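Local coordinates for protein flower-specific defensin (PDB 4AAZ) that defends the plant by acting as an antifungal peptide against Fusarium oxysporum and Botrytis cinerea, and retards the growth of lepidopteran insect pests, at residues T5-F10 and R39-T44; I15-C20 and F29-C34. All blocks are in the same frame, centred on the assembly; numbering follows the deposited sequence.

Interaction 1 of 2, residues T5-F10 and R39-T44; sequences TESNTF and RRCLCT. With PO4 (phosphate ion), chain F; EDO (1,2-ethanediol), chain D.
Ser7 rests its CB against two half-cystines, 3.6 Å from Cys41 SG and 3.6 Å from Cys43 SG, just where the first strand of the defensin turns into a loop. Both sulfurs belong to the Cys-X-Cys element of the cysteine-stabilised alpha-beta motif of the gamma-thionin family. They face helix 17-26 and are joined to its Cys20 and Cys24. Strands 2-6 and 41-46 run antiparallel here. Thr5 and Cys43 form a hydrogen-bonded pair with a bond in each direction, Glu6 and Leu42 the non-hydrogen-bonded pair beside it, and Ser7 N continues the ladder by donating to Cys41 O at 2.8 Å.

On the sheet face of Glu6 and Leu42, away from the disulfides, a salt bridge forms beside a leucine methyl. Arg40 NH1 reaches Glu6 OE1 at 3.1 Å from well above the carboxylate plane, with the two flat groups 85° apart. Leu42 CD2 sits over the centre of one guanidinium face. The other carboxylate oxygen, Glu6 OE2, accepts a hydrogen bond from a water that in turn takes the N-H of Cys41. Arg40 NE and NH2 hold a phosphate, probably from the crystallisation liquor, that Ser35 and Leu38 also bind; together with Glu6 it would partly offset the arginine's charge.

The loop is fixed from within by an ST motif. Ser7 OG, anti to its backbone N (chi1 173°), accepts from Phe10 N at 2.9 Å and has a further partner in Glu27. The turn brings Phe10 back to the Cys20-Cys41 disulfide, where Cys41 SG stands 4.4 Å from the ring centroid in an oblique sulfur-aromatic contact, and ring atom Phe10 CD2 comes within 3.4 Å of Cys41 CB.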
# COMPACT_ATOMS: atom_id res chain seq x y z
N THR A 5 -5.70 1.96 -3.53
CA THR A 5 -6.45 2.32 -2.33
C THR A 5 -5.44 2.46 -1.19
O THR A 5 -4.67 1.53 -0.96
CB THR A 5 -7.45 1.22 -1.97
OG1 THR A 5 -8.35 1.01 -3.07
CG2 THR A 5 -8.24 1.60 -0.74
N GLU A 6 -5.42 3.58 -0.48
CA GLU A 6 -4.51 3.73 0.65
C GLU A 6 -4.74 2.64 1.67
O GLU A 6 -5.88 2.32 2.02
CB GLU A 6 -4.65 5.11 1.29
CG GLU A 6 -3.58 5.38 2.34
CD GLU A 6 -3.46 6.82 2.78
OE1 GLU A 6 -4.33 7.67 2.41
OE2 GLU A 6 -2.50 7.12 3.52
N SER A 7 -3.67 2.06 2.16
CA SER A 7 -3.75 1.08 3.23
C SER A 7 -4.45 1.60 4.46
O SER A 7 -4.17 2.71 4.93
CB SER A 7 -2.33 0.66 3.63
OG SER A 7 -2.30 -0.18 4.80
N ASN A 8 -5.34 0.78 5.02
CA ASN A 8 -6.03 1.18 6.25
C ASN A 8 -5.31 0.81 7.52
O ASN A 8 -5.64 1.31 8.58
CB ASN A 8 -7.43 0.60 6.23
CG ASN A 8 -8.29 1.22 5.14
OD1 ASN A 8 -8.31 2.43 4.99
ND2 ASN A 8 -8.99 0.38 4.36
N THR A 9 -4.36 -0.11 7.43
CA THR A 9 -3.65 -0.63 8.59
C THR A 9 -2.17 -0.28 8.67
O THR A 9 -1.55 -0.51 9.70
CB THR A 9 -3.79 -2.17 8.72
OG1 THR A 9 -2.99 -2.87 7.74
CG2 THR A 9 -5.23 -2.59 8.62
N PHE A 10 -1.57 0.22 7.60
CA PHE A 10 -0.14 0.55 7.66
C PHE A 10 0.09 1.79 8.52
O PHE A 10 -0.54 2.82 8.27
CB PHE A 10 0.39 0.83 6.25
CG PHE A 10 1.83 1.25 6.21
CD1 PHE A 10 2.85 0.33 6.29
CD2 PHE A 10 2.16 2.58 6.06
CE1 PHE A 10 4.17 0.73 6.24
CE2 PHE A 10 3.45 2.99 6.01
CZ PHE A 10 4.48 2.06 6.10
N ARG A 39 3.79 10.38 0.60
CA ARG A 39 4.48 9.23 1.22
C ARG A 39 3.47 8.34 1.95
O ARG A 39 3.61 8.01 3.12
CB ARG A 39 5.65 9.68 2.08
CG ARG A 39 6.58 10.56 1.26
CD ARG A 39 7.97 10.62 1.79
NE ARG A 39 8.02 11.47 2.96
CZ ARG A 39 9.14 11.76 3.60
NH1 ARG A 39 10.29 11.28 3.16
NH2 ARG A 39 9.11 12.54 4.68
N ARG A 40 2.45 7.96 1.20
CA ARG A 40 1.41 7.07 1.67
C ARG A 40 1.67 5.63 1.20
O ARG A 40 2.28 5.41 0.15
CB ARG A 40 0.07 7.54 1.11
CG ARG A 40 -0.24 8.99 1.49
CD ARG A 40 -1.63 9.41 1.07
NE ARG A 40 -1.73 9.53 -0.37
CZ ARG A 40 -2.83 9.32 -1.06
NH1 ARG A 40 -3.94 8.90 -0.46
NH2 ARG A 40 -2.83 9.54 -2.36
N CYS A 41 1.21 4.66 1.99
CA CYS A 41 1.20 3.27 1.53
C CYS A 41 -0.05 3.04 0.71
O CYS A 41 -1.18 3.09 1.26
CB CYS A 41 1.24 2.37 2.75
SG CYS A 41 1.07 0.61 2.37
N LEU A 42 0.13 2.84 -0.59
CA LEU A 42 -0.97 2.61 -1.50
C LEU A 42 -1.02 1.15 -1.88
O LEU A 42 -0.05 0.60 -2.43
CB LEU A 42 -0.85 3.49 -2.75
CG LEU A 42 -0.78 4.99 -2.49
CD1 LEU A 42 -0.60 5.75 -3.83
CD2 LEU A 42 -2.01 5.47 -1.76
N CYS A 43 -2.15 0.53 -1.57
CA CYS A 43 -2.38 -0.85 -1.95
C CYS A 43 -2.95 -0.94 -3.35
O CYS A 43 -3.68 -0.03 -3.80
CB CYS A 43 -3.37 -1.53 -0.99
SG CYS A 43 -2.94 -1.40 0.76
N THR A 44 -2.65 -2.03 -4.05
CA THR A 44 -3.21 -2.26 -5.37
C THR A 44 -3.82 -3.65 -5.47
O THR A 44 -3.34 -4.60 -4.83
CB THR A 44 -2.17 -2.08 -6.48
OG1 THR A 44 -0.99 -2.83 -6.18
CG2 THR A 44 -1.79 -0.63 -6.62
P PO4 F . 0.46 11.09 -3.29
O1 PO4 F . 0.36 10.19 -2.10
O2 PO4 F . 0.95 10.35 -4.51
O3 PO4 F . -0.95 11.50 -3.61
O4 PO4 F . 1.35 12.21 -2.99
C1 EDO D . 4.75 13.77 3.49
O1 EDO D . 5.84 13.08 4.09
C2 EDO D . 3.52 13.52 4.34
O2 EDO D . 3.86 13.88 5.70
O HOH W 1 -0.45 5.46 4.14

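Interaction 2 of 2, residues I15-C20 and F29-C34; sequences ITKPPC and FTDGHC. With EDO (1,2-ethanediol), chain C.
Asp31 opens the contact by meeting Lys17, the two side chains crossing at about a right angle. Its OD2 receives Lys17 NZ on the syn lone pair at 2.9 Å; the bond from the same NZ to OD1 is weak. A 1,2-ethanediol molecule, probably from the crystallisation liquor, donates to OD1 and also binds Arg21. Asp31 shares a classic beta bulge in which Thr30 and Asp31 together sit opposite Thr44. At Gly32 the backbone carbonyl is a second acceptor for Lys17 NZ, 2.7 Å from Gly32 O and above the carbonyl plane. The lysine runs extended and turns only at its end, where chi4 of 69° swings NZ toward these acceptors. Gly32 CA lies 5.4 Å from Cys20 CA, close enough that a CB on Gly32 would come up against Cys20 O. Cys20 SG rests against the backbone of His33, 3.5 Å from His33 O. Cys34 closes the series with SG 3.6 Å from Ile15 N, while its disulfide ties strand 31-34 to Cys14, just before Ile15 in the chain. A Gly-X-Cys strand laid against a half-cystine-bearing helix is typical of the cysteine-stabilised alpha-beta fold.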
# COMPACT_ATOMS: atom_id res chain seq x y z
N ILE A 15 8.13 4.70 3.53
CA ILE A 15 9.48 4.94 3.00
C ILE A 15 10.01 3.70 2.30
O ILE A 15 10.52 3.80 1.19
CB ILE A 15 10.47 5.38 4.11
CG1 ILE A 15 10.01 6.71 4.72
CG2 ILE A 15 11.89 5.48 3.58
CD1 ILE A 15 9.97 7.89 3.75
N THR A 16 9.88 2.53 2.91
CA THR A 16 10.31 1.29 2.26
C THR A 16 9.13 0.37 2.00
O THR A 16 8.14 0.35 2.75
CB THR A 16 11.38 0.53 3.05
OG1 THR A 16 10.81 0.03 4.26
CG2 THR A 16 12.58 1.40 3.32
N LYS A 17 9.23 -0.37 0.91
CA LYS A 17 8.15 -1.23 0.45
C LYS A 17 7.74 -2.37 1.40
O LYS A 17 6.54 -2.60 1.59
CB LYS A 17 8.50 -1.85 -0.90
CG LYS A 17 7.34 -2.63 -1.52
CD LYS A 17 7.75 -3.30 -2.82
CE LYS A 17 6.59 -3.92 -3.54
NZ LYS A 17 5.66 -2.89 -4.08
N PRO A 18 8.71 -3.11 1.98
CA PRO A 18 8.27 -4.37 2.64
C PRO A 18 7.12 -4.26 3.66
O PRO A 18 6.18 -5.05 3.57
CB PRO A 18 9.56 -4.89 3.28
CG PRO A 18 10.61 -4.43 2.29
CD PRO A 18 10.17 -3.04 1.88
N PRO A 19 7.16 -3.32 4.61
CA PRO A 19 6.05 -3.28 5.58
C PRO A 19 4.74 -2.82 4.96
O PRO A 19 3.66 -3.15 5.46
CB PRO A 19 6.55 -2.30 6.63
CG PRO A 19 7.49 -1.41 5.91
CD PRO A 19 8.21 -2.34 4.94
N CYS A 20 4.81 -2.02 3.90
CA CYS A 20 3.63 -1.53 3.21
C CYS A 20 2.99 -2.67 2.39
O CYS A 20 1.78 -2.91 2.46
CB CYS A 20 4.00 -0.35 2.31
SG CYS A 20 2.68 0.18 1.19
N PHE A 29 -5.27 -7.06 -0.53
CA PHE A 29 -4.78 -6.54 -1.78
C PHE A 29 -3.64 -7.43 -2.24
O PHE A 29 -3.20 -8.33 -1.52
CB PHE A 29 -4.32 -5.09 -1.60
CG PHE A 29 -5.42 -4.13 -1.24
CD1 PHE A 29 -5.74 -3.90 0.09
CD2 PHE A 29 -6.12 -3.45 -2.23
CE1 PHE A 29 -6.73 -3.02 0.43
CE2 PHE A 29 -7.12 -2.56 -1.91
CZ PHE A 29 -7.44 -2.35 -0.57
N THR A 30 -3.14 -7.20 -3.44
CA THR A 30 -2.09 -8.04 -3.97
C THR A 30 -0.70 -7.40 -3.88
O THR A 30 0.30 -8.10 -4.04
CB THR A 30 -2.37 -8.52 -5.40
OG1 THR A 30 -2.60 -7.40 -6.24
CG2 THR A 30 -3.62 -9.39 -5.45
N ASP A 31 -0.62 -6.10 -3.63
CA ASP A 31 0.66 -5.43 -3.44
C ASP A 31 0.43 -4.12 -2.70
O ASP A 31 -0.71 -3.65 -2.58
CB ASP A 31 1.36 -5.15 -4.78
CG ASP A 31 2.78 -4.62 -4.62
OD1 ASP A 31 3.53 -5.20 -3.81
OD2 ASP A 31 3.17 -3.64 -5.31
N GLY A 32 1.52 -3.54 -2.21
CA GLY A 32 1.53 -2.18 -1.72
C GLY A 32 2.82 -1.51 -2.11
O GLY A 32 3.86 -2.15 -2.14
N HIS A 33 2.76 -0.21 -2.40
CA HIS A 33 3.93 0.59 -2.69
C HIS A 33 3.81 1.95 -2.03
O HIS A 33 2.71 2.36 -1.61
CB HIS A 33 4.11 0.75 -4.20
CG HIS A 33 3.04 1.59 -4.82
ND1 HIS A 33 1.78 1.10 -5.09
CD2 HIS A 33 3.02 2.89 -5.19
CE1 HIS A 33 1.03 2.06 -5.59
NE2 HIS A 33 1.76 3.16 -5.67
N CYS A 34 4.92 2.67 -1.94
CA CYS A 34 4.93 4.01 -1.36
C CYS A 34 4.73 5.07 -2.42
O CYS A 34 5.31 5.00 -3.49
CB CYS A 34 6.25 4.29 -0.65
SG CYS A 34 6.66 3.16 0.68
C1 EDO C . 6.36 -7.43 -6.81
O1 EDO C . 6.18 -8.86 -6.99
C2 EDO C . 5.11 -6.80 -6.20
O2 EDO C . 5.00 -7.21 -4.84

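Overall arrangement
From the N terminus, strand 2-6 leads through the loop that includes residues 7-10 into helix 17-26, then strand 31-34 and strand 41-46. Interaction 2 closes a short loop, mostly helix, by bringing 29-34 back against 15-20. Interaction 1 closes a much longer one, bringing 39-44 to 5-10, and so encloses interaction 2 by nesting, without crossing. The first strand thereby pairs with the last, which becomes the centre of the three-stranded antiparallel sheet, with 31-34 along its other side. The two contacts meet directly: the Cys20-Cys41 disulfide joins helix to central strand, and His33 O probably accepts from Leu42 N between neighbouring strands.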